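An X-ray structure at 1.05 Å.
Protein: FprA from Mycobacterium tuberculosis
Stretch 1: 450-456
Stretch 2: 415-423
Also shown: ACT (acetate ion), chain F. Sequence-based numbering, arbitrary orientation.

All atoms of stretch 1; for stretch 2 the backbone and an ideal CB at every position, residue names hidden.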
ATOM      1  N   LEU A 450       9.424  -2.025  18.826  1.00 10.16           N
ATOM      2  CA  LEU A 450      10.262  -2.663  17.831  1.00  9.27           C
ATOM      3  C   LEU A 450      11.726  -2.580  18.188  1.00  9.90           C
ATOM      4  O   LEU A 450      12.462  -3.562  18.062  1.00 10.56           O
ATOM      5  CB  LEU A 450      10.014  -2.055  16.439  1.00  9.08           C
ATOM      6  CG  LEU A 450       8.689  -2.469  15.806  1.00  9.25           C
ATOM      7  CD1 LEU A 450       8.246  -1.463  14.759  1.00  9.97           C
ATOM      8  CD2 LEU A 450       8.803  -3.890  15.215  1.00  9.54           C
ATOM      9  N   LEU A 451      12.160  -1.404  18.595  1.00 10.48           N
ATOM     10  CA  LEU A 451      13.560  -1.220  18.925  1.00 10.76           C
ATOM     11  C   LEU A 451      13.963  -1.870  20.236  1.00 10.98           C
ATOM     12  O   LEU A 451      15.108  -2.300  20.394  1.00 12.02           O
ATOM     13  CB  LEU A 451      13.913   0.262  18.924  1.00 11.70           C
ATOM     14  CG  LEU A 451      13.790   0.959  17.576  1.00 12.36           C
ATOM     15  CD1 LEU A 451      14.269   2.404  17.738  1.00 13.82           C
ATOM     16  CD2 LEU A 451      14.560   0.298  16.459  1.00 12.74           C
ATOM     17  N   ARG A 452      13.032  -1.998  21.174  1.00 11.01           N
ATOM     18  CA  ARG A 452      13.321  -2.707  22.424  1.00 11.23           C
ATOM     19  C   ARG A 452      13.781  -4.115  22.100  1.00 10.49           C
ATOM     20  O   ARG A 452      14.690  -4.644  22.729  1.00 12.55           O
ATOM     21  CB  ARG A 452      12.072  -2.725  23.307  1.00 11.25           C
ATOM     22  CG  ARG A 452      12.160  -3.475  24.626  1.00 11.63           C
ATOM     23  CD  ARG A 452      10.845  -3.421  25.351  1.00 12.66           C
ATOM     24  NE  ARG A 452      10.895  -4.010  26.662  1.00 12.65           N
ATOM     25  CZ  ARG A 452       9.825  -4.202  27.400  1.00 13.05           C
ATOM     26  NH1 ARG A 452       8.637  -3.878  26.932  1.00 14.50           N
ATOM     27  NH2 ARG A 452       9.931  -4.754  28.601  1.00 13.43           N
ATOM     28  N   ILE A 453      13.147  -4.725  21.104  1.00 10.16           N
ATOM     29  CA  ILE A 453      13.440  -6.097  20.746  1.00 10.25           C
ATOM     30  C   ILE A 453      14.549  -6.182  19.707  1.00 10.69           C
ATOM     31  O   ILE A 453      15.398  -7.043  19.775  1.00 13.85           O
ATOM     32  CB  ILE A 453      12.138  -6.809  20.262  1.00 10.07           C
ATOM     33  CG1 ILE A 453      11.073  -6.795  21.346  1.00 10.55           C
ATOM     34  CG2 ILE A 453      12.457  -8.220  19.758  1.00 10.83           C
ATOM     35  CD1 ILE A 453      11.516  -7.237  22.725  1.00 11.13           C
ATOM     36  N   GLY A 454      14.567  -5.265  18.753  1.00 10.61           N
ATOM     37  CA  GLY A 454      15.471  -5.317  17.628  1.00 11.98           C
ATOM     38  C   GLY A 454      16.884  -4.879  17.928  1.00 14.75           C
ATOM     39  O   GLY A 454      17.827  -5.411  17.361  1.00 19.96           O
ATOM     40  N   LEU A 455      17.097  -4.023  18.889  1.00 14.56           N
ATOM     41  CA  LEU A 455      18.447  -3.535  19.130  1.00 16.49           C
ATOM     42  C   LEU A 455      19.100  -4.327  20.213  1.00 20.15           C
ATOM     43  O   LEU A 455      20.356  -4.228  20.358  1.00 22.59           O
ATOM     44  CB  LEU A 455      18.388  -2.113  19.609  1.00 15.79           C
ATOM     45  CG  LEU A 455      17.775  -1.102  18.654  1.00 16.11           C
ATOM     46  CD1 LEU A 455      17.744   0.251  19.304  1.00 17.40           C
ATOM     47  CD2 LEU A 455      18.554  -1.025  17.381  1.00 17.75           C
ATOM     48  N   GLY A 456      18.225  -4.966  21.042  1.00 22.73           N
ATOM     49  CA  GLY A 456      18.560  -5.745  22.241  1.00 24.23           C
ATOM     50  C   GLY A 456      19.894  -6.432  22.224  1.00 24.51           C
ATOM     51  O   GLY A 456      20.611  -6.519  23.258  1.00 26.91           O
ATOM     52  N   UNK A 415      22.595   5.327  14.876  1.00 13.64           N
ATOM     53  CA  UNK A 415      23.111   4.332  15.828  1.00 14.06           C
ATOM     54  C   UNK A 415      22.082   3.251  16.158  1.00 13.63           C
ATOM     55  O   UNK A 415      22.482   2.189  16.638  1.00 15.84           O
ATOM     56  CB  UNK A 415      23.554   5.025  17.118  1.00 14.06           C
ATOM     57  N   UNK A 416      20.813   3.509  15.887  1.00 12.34           N
ATOM     58  CA  UNK A 416      19.752   2.560  16.172  1.00 12.53           C
ATOM     59  C   UNK A 416      19.283   1.855  14.909  1.00 11.44           C
ATOM     60  O   UNK A 416      18.132   1.453  14.809  1.00 11.29           O
ATOM     61  CB  UNK A 416      18.576   3.268  16.847  1.00 12.53           C
ATOM     62  N   UNK A 417      20.166   1.662  13.947  1.00 11.42           N
ATOM     63  CA  UNK A 417      19.784   0.915  12.747  1.00 11.44           C
ATOM     64  C   UNK A 417      19.582  -0.551  13.122  1.00 10.83           C
ATOM     65  O   UNK A 417      20.105  -1.057  14.105  1.00 11.79           O
ATOM     66  CB  UNK A 417      20.840   1.055  11.649  1.00 11.44           C
ATOM     67  N   UNK A 418      18.785  -1.211  12.300  1.00 10.71           N
ATOM     68  CA  UNK A 418      18.378  -2.592  12.478  1.00 10.43           C
ATOM     69  C   UNK A 418      18.950  -3.448  11.363  1.00 10.21           C
ATOM     70  O   UNK A 418      18.552  -3.327  10.221  1.00 10.61           O
ATOM     71  CB  UNK A 418      16.853  -2.708  12.519  1.00 10.43           C
ATOM     72  N   UNK A 419      19.907  -4.322  11.673  1.00 11.71           N
ATOM     73  CA  UNK A 419      20.493  -5.181  10.648  1.00 11.81           C
ATOM     74  C   UNK A 419      19.555  -6.349  10.389  1.00 10.97           C
ATOM     75  O   UNK A 419      18.585  -6.552  11.102  1.00 10.22           O
ATOM     76  CB  UNK A 419      21.878  -5.678  11.067  1.00 11.81           C
ATOM     77  N   UNK A 420      19.884  -7.143   9.389  1.00 11.74           N
ATOM     78  CA  UNK A 420      19.097  -8.324   9.088  1.00 11.53           C
ATOM     79  C   UNK A 420      18.975  -9.238  10.290  1.00 11.23           C
ATOM     80  O   UNK A 420      17.919  -9.732  10.590  1.00 10.51           O
ATOM     81  CB  UNK A 420      19.713  -9.086   7.913  1.00 11.53           C
ATOM     82  N   UNK A 421      20.089  -9.490  10.966  1.00 12.08           N
ATOM     83  CA  UNK A 421      20.050 -10.381  12.104  1.00 12.20           C
ATOM     84  C   UNK A 421      19.117  -9.877  13.194  1.00 11.70           C
ATOM     85  O   UNK A 421      18.448 -10.667  13.850  1.00 13.07           O
ATOM     86  CB  UNK A 421      21.460 -10.569  12.668  1.00 12.20           C
ATOM     87  N   UNK A 422      19.046  -8.573  13.386  1.00 11.28           N
ATOM     88  CA  UNK A 422      18.150  -8.016  14.381  1.00 10.95           C
ATOM     89  C   UNK A 422      16.701  -7.961  13.938  1.00 10.42           C
ATOM     90  O   UNK A 422      15.804  -8.147  14.754  1.00 10.17           O
ATOM     91  CB  UNK A 422      18.617  -6.608  14.757  1.00 10.95           C
ATOM     92  N   UNK A 423      16.453  -7.735  12.651  1.00  9.97           N
ATOM     93  CA  UNK A 423      15.103  -7.941  12.143  1.00  9.37           C
ATOM     94  C   UNK A 423      14.688  -9.382  12.408  1.00  9.05           C
ATOM     95  O   UNK A 423      13.542  -9.623  12.787  1.00  8.86           O
ATOM     96  CB  UNK A 423      15.020  -7.615  10.650  1.00  9.37           C
TER
HETATM   97  C   ACT F1871      16.091  -9.353   5.600  1.00 16.44           C
HETATM   98  O   ACT F1871      17.173  -9.536   6.184  1.00 18.14           O
HETATM   99  OXT ACT F1871      15.410 -10.378   5.441  1.00 15.53           O
HETATM  100  CH3 ACT F1871      15.617  -8.009   5.109  1.00 15.40           C

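Stretch 1 continues a helix that begins earlier in the chain. It offers the leucine side chains of Leu451 and Leu455 and, at Gly454, a bare backbone with a carbonyl oxygen.

Position 415 has phi/psi of -62/-18, and its ideal CB has nothing of stretch 1 within 5.5 Å. Stretch 1 sets no demand here, and many residues would do. The phi would also suit proline, and the residue is Pro415, with a C-gamma exo ring.

At position 416 the CA-to-CB bond points sideways. The ideal CB lies 4.0 Å from Leu455 CD1 and 4.5 Å from Leu451 CD1. Both neighbours are apolar, so a side chain that begins with methylene groups would fit: leucine, methionine, or a long polar chain whose end can leave. The residue is Lys416. Its chain is extended beyond an m chi1, and its end leads away from stretch 1. The aliphatic part stays near the leucines, with Lys416 CD 4.3 Å from Leu451 CD1. Its carbonyl takes part too: Lys416 O is 3.6 Å from Leu455 CD2.

At position 417 CB points away, and stretch 1 cannot choose the side chain, so polar and apolar residues alike would do. Leu417 is deposited, with both chi angles p. Its contact is made by the backbone, Leu417 O lying 3.6 Å from Leu455 CD2.

Position 418 has extended backbone angles, -114/111, and its CB points sideways. The ideal CB is 5.4 Å from Leu455 CD2 and 5.5 Å from Leu451 CD2. That gap calls for further apolar atoms; valine, isoleucine or leucine would suit. Val418, with chi1 t, places CG2 3.9 Å from Leu451 CD2 and 4.4 Å from Leu455 CD2, so one methyl meets both leucines.

Position 419 lies just before a helix, with psi at 173°. Serine, threonine, aspartate or asparagine could cap there. Thr419 does so: its OG1 accepts a weak bond from the N of residue 422 at 3.4 Å.

Positions 420 and 421 are out of reach of stretch 1, and their helical angles admit many residues. A donor at 420 could reach the acetate, which is probably from the crystallisation liquor. Ser420 OG gives a hydrogen bond to acetate O at 2.8 Å. The second is Ala421.

At position 422 CB points toward stretch 1. The ideal CB is only 3.0 Å from Gly454 O, which leaves little room but offers an acceptor. A side chain with a donor would suit, such as histidine, asparagine or glutamine. His422 fills the place. Its ND1 donates to Gly454 O at 2.7 Å; the angle of 117° makes this bond weak. The oxygen lies at the ring edge, near the ring plane. A water links the same His422 ND1, at 2.9 Å, to Ile453 O, at 2.8 Å.

At position 423 CB points away, and stretch 1 gives no guide. Large or small residues are possible. The residue is Trp423, whose CD1 is 3.8 Å from acetate C.

Stretch 2 415-423: PKLVTSAHW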
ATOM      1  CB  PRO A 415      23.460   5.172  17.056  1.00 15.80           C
ATOM      2  CG  PRO A 415      23.709   6.535  16.535  1.00 16.73           C
ATOM      3  CD  PRO A 415      22.707   6.700  15.396  1.00 14.56           C
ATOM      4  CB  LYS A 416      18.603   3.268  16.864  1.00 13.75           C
ATOM      5  CG  LYS A 416      18.995   3.888  18.216  1.00 16.54           C
ATOM      6  CD  LYS A 416      17.812   4.405  18.974  1.00 20.85           C
ATOM      7  CE  LYS A 416      18.230   5.139  20.235  1.00 23.88           C
ATOM      8  NZ  LYS A 416      17.028   5.837  20.805  1.00 27.59           N
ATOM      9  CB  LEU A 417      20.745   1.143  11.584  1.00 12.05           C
ATOM     10  CG  LEU A 417      22.175   0.626  11.751  1.00 13.20           C
ATOM     11  CD1 LEU A 417      22.296  -0.886  11.589  1.00 15.50           C
ATOM     12  CD2 LEU A 417      23.071   1.372  10.763  1.00 14.03           C
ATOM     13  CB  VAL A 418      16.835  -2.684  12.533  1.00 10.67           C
ATOM     14  CG1 VAL A 418      16.399  -4.140  12.652  1.00 11.19           C
ATOM     15  CG2 VAL A 418      16.328  -1.881  13.699  1.00 11.54           C
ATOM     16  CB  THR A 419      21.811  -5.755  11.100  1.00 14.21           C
ATOM     17  OG1 THR A 419      21.550  -6.459  12.308  1.00 16.29           O
ATOM     18  CG2 THR A 419      22.855  -4.680  11.376  1.00 15.84           C
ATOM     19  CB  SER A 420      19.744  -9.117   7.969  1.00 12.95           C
ATOM     20  OG  SER A 420      19.640  -8.449   6.779  1.00 17.51           O
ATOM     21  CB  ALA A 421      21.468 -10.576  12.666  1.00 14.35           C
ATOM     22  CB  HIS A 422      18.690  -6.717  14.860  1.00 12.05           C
ATOM     23  CG  HIS A 422      19.937  -6.939  15.654  1.00 14.67           C
ATOM     24  ND1 HIS A 422      19.943  -7.104  17.013  1.00 19.88           N
ATOM     25  CD2 HIS A 422      21.180  -7.283  15.245  1.00 19.31           C
ATOM     26  CE1 HIS A 422      21.182  -7.323  17.426  1.00 17.52           C
ATOM     27  NE2 HIS A 422      21.944  -7.479  16.369  1.00 22.00           N
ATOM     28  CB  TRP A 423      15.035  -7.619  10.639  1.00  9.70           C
ATOM     29  CG  TRP A 423      14.034  -8.484   9.912  1.00  9.50           C
ATOM     30  CD1 TRP A 423      14.335  -9.403   8.996  1.00 10.16           C
ATOM     31  CD2 TRP A 423      12.625  -8.550  10.106  1.00  9.19           C
ATOM     32  NE1 TRP A 423      13.207 -10.056   8.575  1.00 10.31           N
ATOM     33  CE2 TRP A 423      12.141  -9.559   9.263  1.00  9.77           C
ATOM     34  CE3 TRP A 423      11.710  -7.881  10.934  1.00  9.43           C
ATOM     35  CZ2 TRP A 423      10.796  -9.892   9.184  1.00 10.56           C
ATOM     36  CZ3 TRP A 423      10.361  -8.236  10.874  1.00 10.45           C
ATOM     37  CH2 TRP A 423       9.925  -9.246  10.017  1.00 10.52           C
TER
HETATM   38  O   HOH W   1      17.907  -7.889  18.929  1.00 15.59           O
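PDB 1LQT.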